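Local coordinates for N-acetyltransferase domain-containing protein (Xanthomonas campestris pv. campestris, PDB 2OZH) that probably transfers acyl groups, most likely acetyl from acetyl-CoA, as a putative acetyltransferase of the GNAT family, at the interface of chains A and B. Residues are numbered along the deposited sequence; one frame, centred on the assembly and turned at random. Chains: chain A/B, Hypothetical protein XCC2953.

The interface of chains A and B. Residues chain A 105-107, 125-127, 131; chain B 71, 109, 133-135.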
loop_
_atom_site.group_PDB
_atom_site.type_symbol
_atom_site.label_atom_id
_atom_site.label_comp_id
_atom_site.label_asym_id
_atom_site.label_seq_id
_atom_site.Cartn_x
_atom_site.Cartn_y
_atom_site.Cartn_z
ATOM N N ARG A 105 -7.199 7.255 -0.468
ATOM C CA ARG A 105 -5.920 7.641 0.120
ATOM C C ARG A 105 -4.767 7.265 -0.784
ATOM O O ARG A 105 -4.678 6.108 -1.238
ATOM C CB ARG A 105 -5.716 6.956 1.467
ATOM C CG ARG A 105 -4.605 7.633 2.296
ATOM C CD ARG A 105 -4.204 6.850 3.504
ATOM N NE ARG A 105 -5.285 6.491 4.411
ATOM C CZ ARG A 105 -5.484 6.951 5.645
ATOM N NH1 ARG A 105 -4.754 7.910 6.223
ATOM N NH2 ARG A 105 -6.464 6.399 6.311
ATOM N N PHE A 106 -3.883 8.227 -1.000
ATOM C CA PHE A 106 -2.614 8.014 -1.713
ATOM C C PHE A 106 -1.551 8.499 -0.730
ATOM O O PHE A 106 -1.562 9.673 -0.339
ATOM C CB PHE A 106 -2.593 8.813 -3.013
ATOM C CG PHE A 106 -1.728 8.248 -4.104
ATOM C CD1 PHE A 106 -0.523 7.624 -3.840
ATOM C CD2 PHE A 106 -2.148 8.372 -5.410
ATOM C CE1 PHE A 106 0.235 7.099 -4.878
ATOM C CE2 PHE A 106 -1.415 7.869 -6.455
ATOM C CZ PHE A 106 -0.200 7.258 -6.195
ATOM N N SER A 107 -0.675 7.600 -0.312
ATOM C CA SER A 107 0.310 7.877 0.737
ATOM C C SER A 107 1.746 7.809 0.227
ATOM O O SER A 107 2.029 7.135 -0.753
ATOM C CB SER A 107 0.167 6.835 1.843
ATOM O OG SER A 107 -1.137 6.874 2.427
ATOM N N PRO A 125 -0.467 14.337 7.096
ATOM C CA PRO A 125 -1.669 13.591 7.376
ATOM C C PRO A 125 -2.735 14.340 8.092
ATOM O O PRO A 125 -2.469 15.181 8.971
ATOM C CB PRO A 125 -1.171 12.427 8.223
ATOM C CG PRO A 125 0.277 12.279 7.823
ATOM C CD PRO A 125 0.718 13.690 7.685
ATOM N N LEU A 126 -3.980 14.041 7.725
ATOM C CA LEU A 126 -5.094 14.688 8.365
ATOM C C LEU A 126 -5.177 14.327 9.836
ATOM O O LEU A 126 -5.536 15.178 10.687
ATOM C CB LEU A 126 -6.404 14.320 7.686
ATOM C CG LEU A 126 -6.514 14.787 6.233
ATOM C CD1 LEU A 126 -7.909 14.457 5.712
ATOM C CD2 LEU A 126 -6.196 16.272 6.071
ATOM N N PHE A 127 -4.935 13.058 10.140
ATOM C CA PHE A 127 -5.156 12.460 11.440
ATOM C C PHE A 127 -3.896 11.694 11.875
ATOM O O PHE A 127 -3.863 10.456 11.916
ATOM C CB PHE A 127 -6.361 11.518 11.403
ATOM C CG PHE A 127 -7.565 12.074 10.658
ATOM C CD1 PHE A 127 -8.075 13.325 10.934
ATOM C CD2 PHE A 127 -8.174 11.328 9.670
ATOM C CE1 PHE A 127 -9.172 13.839 10.233
ATOM C CE2 PHE A 127 -9.266 11.832 8.963
ATOM C CZ PHE A 127 -9.756 13.078 9.233
ATOM N N LEU A 131 -2.132 6.956 12.733
ATOM C CA LEU A 131 -1.208 6.178 11.928
ATOM C C LEU A 131 -0.320 5.289 12.787
ATOM O O LEU A 131 0.212 5.694 13.831
ATOM C CB LEU A 131 -0.356 7.132 11.109
ATOM C CG LEU A 131 -1.168 8.080 10.229
ATOM C CD1 LEU A 131 -0.221 8.944 9.381
ATOM C CD2 LEU A 131 -2.149 7.345 9.337
ATOM N N TYR B 71 -0.042 -2.612 3.591
ATOM C CA TYR B 71 -1.015 -1.755 4.248
ATOM C C TYR B 71 -2.202 -2.622 4.648
ATOM O O TYR B 71 -2.720 -3.357 3.819
ATOM C CB TYR B 71 -1.472 -0.623 3.292
ATOM C CG TYR B 71 -2.632 0.194 3.800
ATOM C CD1 TYR B 71 -2.479 1.129 4.804
ATOM C CD2 TYR B 71 -3.864 -0.006 3.280
ATOM C CE1 TYR B 71 -3.601 1.856 5.268
ATOM C CE2 TYR B 71 -4.980 0.696 3.741
ATOM C CZ TYR B 71 -4.818 1.611 4.710
ATOM O OH TYR B 71 -5.972 2.289 5.165
ATOM N N ALA B 109 -4.019 2.631 9.576
ATOM C CA ALA B 109 -4.620 3.772 10.286
ATOM C C ALA B 109 -5.760 3.273 11.150
ATOM O O ALA B 109 -6.558 2.477 10.654
ATOM C CB ALA B 109 -5.137 4.761 9.300
ATOM N N GLU B 133 0.002 12.544 2.420
ATOM C CA GLU B 133 -1.076 11.855 1.753
ATOM C C GLU B 133 -1.986 12.782 0.971
ATOM O O GLU B 133 -2.097 13.979 1.279
ATOM C CB GLU B 133 -1.917 11.070 2.759
ATOM C CG GLU B 133 -2.517 11.918 3.871
ATOM C CD GLU B 133 -3.227 11.109 4.971
ATOM O OE1 GLU B 133 -3.143 9.854 5.002
ATOM O OE2 GLU B 133 -3.878 11.755 5.817
ATOM N N ARG B 134 -2.661 12.196 -0.014
ATOM C CA ARG B 134 -3.855 12.751 -0.605
ATOM C C ARG B 134 -4.970 11.931 -0.019
ATOM O O ARG B 134 -5.170 10.774 -0.384
ATOM C CB ARG B 134 -3.861 12.616 -2.130
ATOM C CG ARG B 134 -2.803 13.429 -2.854
ATOM C CD ARG B 134 -2.607 12.998 -4.342
ATOM N NE ARG B 134 -3.884 12.930 -5.053
ATOM C CZ ARG B 134 -4.488 13.957 -5.642
ATOM N NH1 ARG B 134 -3.927 15.153 -5.726
ATOM N NH2 ARG B 134 -5.689 13.757 -6.162
ATOM N N TYR B 135 -5.686 12.492 0.947
ATOM C CA TYR B 135 -6.687 11.731 1.676
ATOM C C TYR B 135 -8.004 12.469 1.696
ATOM O O TYR B 135 -8.046 13.611 2.132
ATOM C CB TYR B 135 -6.190 11.457 3.093
ATOM C CG TYR B 135 -7.064 10.599 3.986
ATOM C CD1 TYR B 135 -7.840 9.607 3.478
ATOM C CD2 TYR B 135 -7.018 10.741 5.359
ATOM C CE1 TYR B 135 -8.614 8.801 4.283
ATOM C CE2 TYR B 135 -7.793 9.918 6.192
ATOM C CZ TYR B 135 -8.575 8.966 5.643
ATOM O OH TYR B 135 -9.369 8.122 6.418
HETATM O O HOH W 1 -4.529 10.930 8.298
HETATM O O HOH W 2 -1.071 8.148 4.872
HETATM O O HOH W 3 -6.724 4.334 3.562
#
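Strand 105-109 of chain A runs antiparallel to strand 131-135 of chain B, and A:Phe106 and B:Arg134 bond to each other through both backbone N and O atoms. The bond from B:Arg134 N to A:Phe106 O is 2.8 Å long. The side chains of A:Arg105, B:Glu133 and B:Tyr135 carry most of the remaining contact. A:Arg105 has CG anti to its backbone N and bends at chi3 (-55°), which lays the guanidinium over the face of the B:Tyr135 ring. The two planes are 19° apart, and CZ of A:Arg105 sits 3.8 Å from the ring centroid, a cation-pi stack. A:Arg105 NH1 forms a salt bridge to B:Glu133 OE1 at 2.8 Å, on the syn side and slightly out of the carboxylate plane. B:Glu133 CG lies between its backbone N and carbonyl carbon, and the chain beyond is extended towards A:Pro125 and A:Leu126. There B:Glu133 OE2 accepts a hydrogen bond from the backbone N-H of A:Leu126 (N to OE2 3.0 Å), on the anti side and tilted from the carboxylate plane. Water 1 links OE2 to A:Phe127 N, and water 2 links OE1 to A:Ser107 OG. Each carboxylate oxygen thus has a direct and a water partner, which probably favours the charged form. Water 3 lies at the guanidinium edge, 2.7 Å from A:Arg105 NE, and passes the contact on to B:Tyr71 OH. A:Phe127 meets the rim of the B:Tyr135 ring crosswise, CE2 to CE2 at 3.7 Å, while A:Leu126 CD1 packs near B:Tyr135 CD2. The patch and its two-fold twin join strands of the two copies and would help hold a dimer together, if the deposited pair is the biological form.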